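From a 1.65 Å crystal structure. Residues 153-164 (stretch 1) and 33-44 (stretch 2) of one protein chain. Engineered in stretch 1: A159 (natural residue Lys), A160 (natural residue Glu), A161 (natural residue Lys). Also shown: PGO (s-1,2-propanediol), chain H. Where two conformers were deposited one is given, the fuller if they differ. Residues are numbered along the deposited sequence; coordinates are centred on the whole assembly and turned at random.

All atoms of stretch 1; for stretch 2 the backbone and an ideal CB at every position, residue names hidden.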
HETATM    1  N   MSE B 153      -3.417   4.852   0.938  1.00 14.67           N
HETATM    2  CA  MSE B 153      -4.671   5.573   0.857  0.50 12.71           C
HETATM    3  C   MSE B 153      -4.733   6.677   1.919  1.00 13.87           C
HETATM    4  O   MSE B 153      -5.162   7.807   1.629  1.00 15.15           O
HETATM    5  CB  MSE B 153      -5.880   4.617   0.963  0.50 11.40           C
HETATM    6  CG  MSE B 153      -7.191   5.338   0.967  0.50 11.87           C
HETATM    7 SE   MSE B 153      -7.662   5.950  -0.745  0.63 18.58          SE
HETATM    8  CE  MSE B 153      -8.440   4.229  -1.508  0.50 11.23           C
ATOM      9  N   PHE B 154      -4.297   6.374   3.134  1.00 13.68           N
ATOM     10  CA  PHE B 154      -4.252   7.431   4.182  1.00 13.26           C
ATOM     11  C   PHE B 154      -3.403   8.635   3.740  1.00 14.09           C
ATOM     12  O   PHE B 154      -3.820   9.782   3.861  1.00 14.36           O
ATOM     13  CB  PHE B 154      -3.747   6.911   5.527  1.00 14.03           C
ATOM     14  CG  PHE B 154      -3.709   8.010   6.582  1.00 12.30           C
ATOM     15  CD1 PHE B 154      -4.878   8.437   7.199  1.00 15.85           C
ATOM     16  CD2 PHE B 154      -2.554   8.751   6.787  1.00 15.24           C
ATOM     17  CE1 PHE B 154      -4.860   9.499   8.064  1.00 16.65           C
ATOM     18  CE2 PHE B 154      -2.543   9.825   7.647  1.00 17.17           C
ATOM     19  CZ  PHE B 154      -3.708  10.190   8.288  1.00 15.75           C
HETATM   20  N   MSE B 155      -2.198   8.363   3.278  1.00 14.13           N
HETATM   21  CA  MSE B 155      -1.274   9.424   2.900  1.00 13.01           C
HETATM   22  C   MSE B 155      -1.835  10.298   1.753  1.00 12.61           C
HETATM   23  O   MSE B 155      -1.653  11.499   1.775  1.00 14.22           O
HETATM   24  CB  MSE B 155       0.133   8.845   2.647  1.00 15.64           C
HETATM   25  CG  MSE B 155       0.735   8.342   3.896  1.00 14.05           C
HETATM   26 SE   MSE B 155       2.597   7.859   3.501  0.75 19.46          SE
HETATM   27  CE  MSE B 155       2.279   6.023   2.878  1.00 14.85           C
ATOM     28  N   LEU B 156      -2.458   9.684   0.727  1.00 14.20           N
ATOM     29  CA  LEU B 156      -3.063  10.456  -0.363  1.00 14.54           C
ATOM     30  C   LEU B 156      -4.286  11.254   0.116  1.00 13.65           C
ATOM     31  O   LEU B 156      -4.468  12.396  -0.316  1.00 13.40           O
ATOM     32  CB  LEU B 156      -3.407   9.581  -1.539  1.00 16.07           C
ATOM     33  CG  LEU B 156      -2.134   9.104  -2.297  1.00 20.05           C
ATOM     34  CD1 LEU B 156      -2.558   7.889  -3.141  1.00 19.39           C
ATOM     35  CD2 LEU B 156      -1.443  10.244  -3.100  1.00 21.78           C
ATOM     36  N   SER B 157      -5.056  10.683   1.049  1.00 13.24           N
ATOM     37  CA  SER B 157      -6.160  11.435   1.681  1.00 13.46           C
ATOM     38  C   SER B 157      -5.643  12.671   2.430  1.00 14.03           C
ATOM     39  O   SER B 157      -6.168  13.762   2.320  1.00 14.62           O
ATOM     40  CB  SER B 157      -6.938  10.524   2.636  1.00 13.82           C
ATOM     41  OG  SER B 157      -7.493   9.391   1.956  1.00 17.79           O
ATOM     42  N   ALA B 158      -4.586  12.478   3.219  1.00 13.30           N
ATOM     43  CA  ALA B 158      -3.956  13.570   3.932  1.00 12.45           C
ATOM     44  C   ALA B 158      -3.482  14.667   3.014  1.00 13.97           C
ATOM     45  O   ALA B 158      -3.745  15.840   3.223  1.00 14.58           O
ATOM     46  CB  ALA B 158      -2.833  13.032   4.804  1.00 14.11           C
ATOM     47  N   ALA B 159      -2.862  14.263   1.921  1.00 13.85           N
ATOM     48  CA  ALA B 159      -2.362  15.191   0.916  1.00 14.36           C
ATOM     49  C   ALA B 159      -3.493  15.976   0.285  1.00 13.47           C
ATOM     50  O   ALA B 159      -3.410  17.194   0.117  1.00 14.28           O
ATOM     51  CB  ALA B 159      -1.571  14.435  -0.172  1.00 14.30           C
ATOM     52  N   ALA B 160      -4.580  15.280  -0.010  1.00 14.43           N
ATOM     53  CA  ALA B 160      -5.735  15.906  -0.584  1.00 13.50           C
ATOM     54  C   ALA B 160      -6.355  16.912   0.371  1.00 13.97           C
ATOM     55  O   ALA B 160      -6.974  17.935  -0.069  1.00 16.46           O
ATOM     56  CB  ALA B 160      -6.751  14.898  -1.018  1.00 13.97           C
ATOM     57  N   ALA B 161      -6.186  16.663   1.663  1.00 15.35           N
ATOM     58  CA  ALA B 161      -6.739  17.534   2.699  1.00 14.83           C
ATOM     59  C   ALA B 161      -5.820  18.666   3.056  1.00 14.56           C
ATOM     60  O   ALA B 161      -6.239  19.570   3.795  1.00 17.71           O
ATOM     61  CB  ALA B 161      -7.144  16.719   3.964  1.00 14.93           C
ATOM     62  N   GLY B 162      -4.647  18.706   2.444  1.00 15.62           N
ATOM     63  CA  GLY B 162      -3.698  19.770   2.659  1.00 15.16           C
ATOM     64  C   GLY B 162      -2.682  19.545   3.762  1.00 16.42           C
ATOM     65  O   GLY B 162      -1.976  20.502   4.158  1.00 18.76           O
ATOM     66  N   TRP B 163      -2.522  18.299   4.187  1.00 15.64           N
ATOM     67  CA  TRP B 163      -1.555  17.962   5.230  1.00 13.31           C
ATOM     68  C   TRP B 163      -0.343  17.232   4.630  1.00 17.70           C
ATOM     69  O   TRP B 163      -0.446  16.535   3.598  1.00 18.47           O
ATOM     70  CB  TRP B 163      -2.219  17.075   6.274  1.00 14.12           C
ATOM     71  CG  TRP B 163      -3.259  17.757   7.075  1.00 15.01           C
ATOM     72  CD1 TRP B 163      -4.589  17.886   6.762  1.00 16.15           C
ATOM     73  CD2 TRP B 163      -3.078  18.434   8.329  1.00 14.90           C
ATOM     74  NE1 TRP B 163      -5.241  18.600   7.734  1.00 17.03           N
ATOM     75  CE2 TRP B 163      -4.345  18.942   8.719  1.00 15.62           C
ATOM     76  CE3 TRP B 163      -1.978  18.650   9.163  1.00 14.48           C
ATOM     77  CZ2 TRP B 163      -4.529  19.663   9.904  1.00 17.32           C
ATOM     78  CZ3 TRP B 163      -2.161  19.356  10.329  1.00 15.35           C
ATOM     79  CH2 TRP B 163      -3.427  19.864  10.694  1.00 15.33           C
ATOM     80  N   ASP B 164       0.780  17.318   5.327  1.00 14.10           N
ATOM     81  CA  ASP B 164       1.979  16.545   4.989  1.00 12.95           C
ATOM     82  C   ASP B 164       2.097  15.309   5.874  1.00 13.72           C
ATOM     83  O   ASP B 164       1.670  15.308   7.012  1.00 13.62           O
ATOM     84  CB  ASP B 164       3.213  17.418   5.146  1.00 15.25           C
ATOM     85  CG  ASP B 164       3.130  18.627   4.252  1.00 21.97           C
ATOM     86  OD1 ASP B 164       2.953  18.439   3.000  1.00 23.17           O
ATOM     87  OD2 ASP B 164       3.158  19.743   4.771  1.00 18.19           O
ATOM     88  N   UNK B  33       0.134  23.865  14.302  1.00 17.26           N
ATOM     89  CA  UNK B  33      -0.775  23.266  13.356  1.00 17.51           C
ATOM     90  C   UNK B  33      -1.485  22.071  13.978  1.00 15.93           C
ATOM     91  O   UNK B  33      -1.355  20.920  13.537  1.00 17.22           O
ATOM     92  CB  UNK B  33      -0.027  22.848  12.089  1.00 17.51           C
ATOM     93  N   UNK B  34      -2.288  22.317  14.996  1.00 16.28           N
ATOM     94  CA  UNK B  34      -2.967  21.182  15.633  1.00 14.05           C
ATOM     95  C   UNK B  34      -3.879  20.518  14.641  1.00 14.77           C
ATOM     96  O   UNK B  34      -4.469  21.180  13.796  1.00 15.24           O
ATOM     97  CB  UNK B  34      -3.758  21.625  16.865  1.00 14.05           C
ATOM     98  N   UNK B  35      -3.984  19.200  14.760  1.00 13.96           N
ATOM     99  CA  UNK B  35      -4.930  18.408  13.978  1.00 16.39           C
ATOM    100  C   UNK B  35      -6.003  17.831  14.886  1.00 17.87           C
ATOM    101  O   UNK B  35      -5.702  17.468  16.013  1.00 17.65           O
ATOM    102  CB  UNK B  35      -4.210  17.288  13.225  1.00 16.39           C
ATOM    103  N   UNK B  36      -7.253  17.808  14.407  1.00 17.04           N
ATOM    104  CA  UNK B  36      -8.371  17.383  15.235  1.00 19.17           C
ATOM    105  C   UNK B  36      -8.844  16.003  14.813  1.00 19.45           C
ATOM    106  O   UNK B  36      -8.539  15.522  13.707  1.00 17.33           O
ATOM    107  CB  UNK B  36      -9.520  18.390  15.152  1.00 19.17           C
ATOM    108  N   UNK B  37      -9.578  15.358  15.711  1.00 18.74           N
ATOM    109  CA  UNK B  37     -10.255  14.113  15.361  1.00 21.35           C
ATOM    110  C   UNK B  37     -11.163  14.313  14.143  1.00 21.75           C
ATOM    111  O   UNK B  37     -11.287  13.391  13.305  1.00 22.06           O
ATOM    112  CB  UNK B  37     -11.067  13.597  16.550  1.00 21.35           C
ATOM    113  N   UNK B  38     -11.792  15.481  13.991  1.00 18.86           N
ATOM    114  CA  UNK B  38     -12.617  15.764  12.802  0.50 21.75           C
ATOM    115  C   UNK B  38     -11.798  15.753  11.493  1.00 20.20           C
ATOM    116  O   UNK B  38     -12.218  15.190  10.483  1.00 19.35           O
ATOM    117  CB  UNK B  38     -13.302  17.122  12.964  0.50 21.75           C
ATOM    118  N   UNK B  39     -10.631  16.414  11.506  1.00 17.88           N
ATOM    119  CA  UNK B  39      -9.717  16.397  10.336  1.00 16.22           C
ATOM    120  C   UNK B  39      -9.412  14.970   9.943  1.00 15.97           C
ATOM    121  O   UNK B  39      -9.441  14.604   8.763  1.00 16.49           O
ATOM    122  CB  UNK B  39      -8.416  17.145  10.636  1.00 16.22           C
ATOM    123  N   UNK B  40      -9.069  14.175  10.934  1.00 14.74           N
ATOM    124  CA  UNK B  40      -8.611  12.825  10.723  1.00 13.14           C
ATOM    125  C   UNK B  40      -9.751  11.895  10.318  1.00 15.59           C
ATOM    126  O   UNK B  40      -9.596  11.065   9.431  1.00 16.62           O
ATOM    127  CB  UNK B  40      -7.927  12.304  11.989  1.00 13.14           C
ATOM    128  N   UNK B  41     -10.901  12.046  10.953  1.00 14.19           N
ATOM    129  CA  UNK B  41     -12.031  11.216  10.602  1.00 15.46           C
ATOM    130  C   UNK B  41     -12.446  11.362   9.118  1.00 13.22           C
ATOM    131  O   UNK B  41     -12.752  10.390   8.459  1.00 14.90           O
ATOM    132  CB  UNK B  41     -13.211  11.562  11.513  1.00 15.46           C
ATOM    133  N   UNK B  42     -12.336  12.541   8.552  1.00 13.52           N
ATOM    134  CA  UNK B  42     -12.561  12.709   7.134  1.00 15.65           C
ATOM    135  C   UNK B  42     -11.595  11.893   6.243  1.00 14.29           C
ATOM    136  O   UNK B  42     -12.024  11.259   5.286  1.00 14.69           O
ATOM    137  CB  UNK B  42     -12.447  14.195   6.790  1.00 15.65           C
ATOM    138  N   UNK B  43     -10.327  11.841   6.627  1.00 15.63           N
ATOM    139  CA  UNK B  43      -9.362  11.045   5.928  1.00 14.18           C
ATOM    140  C   UNK B  43      -9.682   9.552   6.092  1.00 14.12           C
ATOM    141  O   UNK B  43      -9.603   8.776   5.142  1.00 15.31           O
ATOM    142  CB  UNK B  43      -7.953  11.363   6.432  1.00 14.18           C
ATOM    143  N   UNK B  44     -10.078   9.155   7.311  1.00 13.78           N
ATOM    144  CA  UNK B  44     -10.348   7.751   7.611  1.00 13.84           C
ATOM    145  C   UNK B  44     -11.614   7.252   6.895  1.00 12.16           C
ATOM    146  O   UNK B  44     -11.721   6.060   6.591  1.00 14.10           O
ATOM    147  CB  UNK B  44     -10.490   7.558   9.122  1.00 13.84           C
TER
HETATM  148  C1  PGO H 301      -2.417  18.474  18.142  1.00 38.03           C
HETATM  149  C2  PGO H 301      -3.380  17.508  18.830  1.00 42.60           C
HETATM  150  C3  PGO H 301      -3.211  17.540  20.360  1.00 37.23           C
HETATM  151  O1  PGO H 301      -2.246  18.220  16.743  1.00 23.42           O
HETATM  152  O2  PGO H 301      -4.739  17.826  18.440  1.00 44.58           O

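Stretch 1 presents F154, S157, A158 and the engineered A161 along one flank, then a turn at G162 and the indole of W163. Stretch 2 passes the indole in extended form, then enters a helix running at 125° to that of stretch 1.

At position 33 the ideal CB points toward stretch 1, 4.5 Å from W163 CZ3, with open space beyond; many side chains would suit. It is H33, whose imidazole leads away while its O lies 3.7 Å from W163 CZ3, at the ring edge.

Position 34 points away, and its phi of -63° allows proline among others. The residue is P34; its O approaches W163 CH2 at 3.5 Å.

At position 35 the ideal CB is 3.7 Å from W163 CH2, so an aliphatic chain such as Val, Leu or Ile would fit. I35 lies over one face: CG1 is 3.6 Å from W163 CZ2, and CD1 makes a CH-pi contact with the six-membered ring. Its backbone N and O hydrogen-bond propanediol.

Position 36 precedes the helix and points sideways, a site for Ser, Thr, Asp or Asn as N-cap. T36 fills it, its OG1 accepting from the backbone N of position 39 at 3.0 Å.

Positions 37 and 38 are out of reach of stretch 1 and open to many residues; they are K37 and E38.

At position 39 the ideal CB is 4.5 Å from W163 NE1, a donor, which favours a polar or acidic chain. D39 reaches it through a water, 3.0 Å from both D39 OD1 and W163 NE1, while D39 OD2 accepts from T36 N at 2.9 Å.

Position 40 points sideways, yet a long apolar chain could reach the F154 ring. L40 does so, CD2 lying 3.9 Å from F154 CZ at the ring edge.

Positions 41 and 42 are little constrained; they are N41 and E42.

Position 43 points straight at stretch 1, its ideal CB 4.0 Å from both F154 CE1 and S157 CB. The hollow among F154, S157, A158 and A161 calls for a long, flexible apolar chain, Met or perhaps Leu. Selenomethionine M43 enters as a knob: SE is 3.8 Å from F154 CZ, and CE continues to W163 CD1 at 3.4 Å.

Position 44 points away and asks little of stretch 1, though a long or aromatic chain could turn back towards F154. F44 does, CE1 lying 3.7 Å from F154 CD1 in an oblique aromatic pair.

Stretch 2 33-44: HPITKEDLNEMF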
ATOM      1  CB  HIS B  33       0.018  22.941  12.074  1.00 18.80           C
ATOM      2  CG  HIS B  33       0.589  24.173  11.456  1.00 22.64           C
ATOM      3  ND1 HIS B  33      -0.156  25.014  10.656  1.00 26.62           N
ATOM      4  CD2 HIS B  33       1.796  24.753  11.595  1.00 27.67           C
ATOM      5  CE1 HIS B  33       0.595  26.029  10.277  1.00 32.70           C
ATOM      6  NE2 HIS B  33       1.788  25.897  10.836  1.00 27.09           N
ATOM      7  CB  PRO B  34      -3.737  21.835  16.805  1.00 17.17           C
ATOM      8  CG  PRO B  34      -3.840  23.237  16.446  1.00 17.25           C
ATOM      9  CD  PRO B  34      -2.680  23.606  15.590  1.00 18.25           C
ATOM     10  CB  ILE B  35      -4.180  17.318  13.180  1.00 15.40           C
ATOM     11  CG1 ILE B  35      -5.040  16.770  12.023  1.00 14.80           C
ATOM     12  CG2 ILE B  35      -3.743  16.185  14.057  1.00 16.98           C
ATOM     13  CD1 ILE B  35      -4.318  15.805  11.049  1.00 15.07           C
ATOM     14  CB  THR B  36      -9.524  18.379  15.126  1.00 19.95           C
ATOM     15  OG1 THR B  36     -10.135  18.324  13.822  1.00 17.68           O
ATOM     16  CG2 THR B  36      -9.013  19.798  15.385  1.00 20.35           C
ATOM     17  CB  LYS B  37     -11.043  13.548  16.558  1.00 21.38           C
ATOM     18  CG  LYS B  37     -10.156  13.079  17.693  1.00 22.46           C
ATOM     19  CD  LYS B  37     -10.976  12.493  18.859  1.00 26.67           C
ATOM     20  CE  LYS B  37     -10.143  12.304  20.105  1.00 33.61           C
ATOM     21  NZ  LYS B  37     -10.974  11.772  21.228  1.00 43.25           N
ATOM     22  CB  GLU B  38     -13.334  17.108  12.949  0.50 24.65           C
ATOM     23  CG  GLU B  38     -14.393  17.144  14.057  0.50 27.32           C
ATOM     24  CD  GLU B  38     -14.427  18.461  14.809  0.50 29.69           C
ATOM     25  OE1 GLU B  38     -13.551  19.320  14.593  0.50 45.91           O
ATOM     26  OE2 GLU B  38     -15.329  18.645  15.632  0.50 27.72           O
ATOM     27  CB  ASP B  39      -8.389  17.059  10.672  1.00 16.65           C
ATOM     28  CG  ASP B  39      -8.488  18.558  10.918  1.00 22.43           C
ATOM     29  OD1 ASP B  39      -9.247  19.249  10.195  1.00 24.53           O
ATOM     30  OD2 ASP B  39      -7.765  19.078  11.819  1.00 19.84           O
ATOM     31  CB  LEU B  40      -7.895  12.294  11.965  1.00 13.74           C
ATOM     32  CG  LEU B  40      -6.449  12.886  12.113  1.00 17.09           C
ATOM     33  CD1 LEU B  40      -6.018  12.938  13.554  1.00 15.78           C
ATOM     34  CD2 LEU B  40      -5.445  12.171  11.182  1.00 15.39           C
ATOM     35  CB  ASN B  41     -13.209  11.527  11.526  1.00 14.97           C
ATOM     36  CG  ASN B  41     -13.048  10.934  12.931  1.00 19.24           C
ATOM     37  OD1 ASN B  41     -12.286   9.981  13.176  1.00 21.79           O
ATOM     38  ND2 ASN B  41     -13.840  11.472  13.859  1.00 21.69           N
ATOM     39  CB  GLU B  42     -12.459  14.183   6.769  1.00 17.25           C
ATOM     40  CG  GLU B  42     -12.669  14.437   5.284  1.00 15.51           C
ATOM     41  CD  GLU B  42     -12.567  15.898   4.890  1.00 23.54           C
ATOM     42  OE1 GLU B  42     -12.119  16.737   5.699  1.00 24.44           O
ATOM     43  OE2 GLU B  42     -12.922  16.204   3.737  1.00 22.18           O
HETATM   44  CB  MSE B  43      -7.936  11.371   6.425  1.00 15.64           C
HETATM   45  CG  MSE B  43      -7.600  12.797   6.285  1.00 13.43           C
HETATM   46 SE   MSE B  43      -5.892  13.122   7.200  0.75 16.82          SE
HETATM   47  CE  MSE B  43      -6.097  14.970   7.541  1.00 16.62           C
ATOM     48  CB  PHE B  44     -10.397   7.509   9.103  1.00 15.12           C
ATOM     49  CG  PHE B  44      -9.064   7.565   9.788  1.00 12.29           C
ATOM     50  CD1 PHE B  44      -7.994   6.802   9.343  1.00 14.25           C
ATOM     51  CD2 PHE B  44      -8.890   8.350  10.933  1.00 16.74           C
ATOM     52  CE1 PHE B  44      -6.746   6.847   9.999  1.00 19.93           C
ATOM     53  CE2 PHE B  44      -7.647   8.393  11.593  1.00 15.31           C
ATOM     54  CZ  PHE B  44      -6.615   7.616  11.131  1.00 17.13           C
TER
HETATM   55  O   HOH W   1      -8.203  18.782   7.411  1.00 24.55           O
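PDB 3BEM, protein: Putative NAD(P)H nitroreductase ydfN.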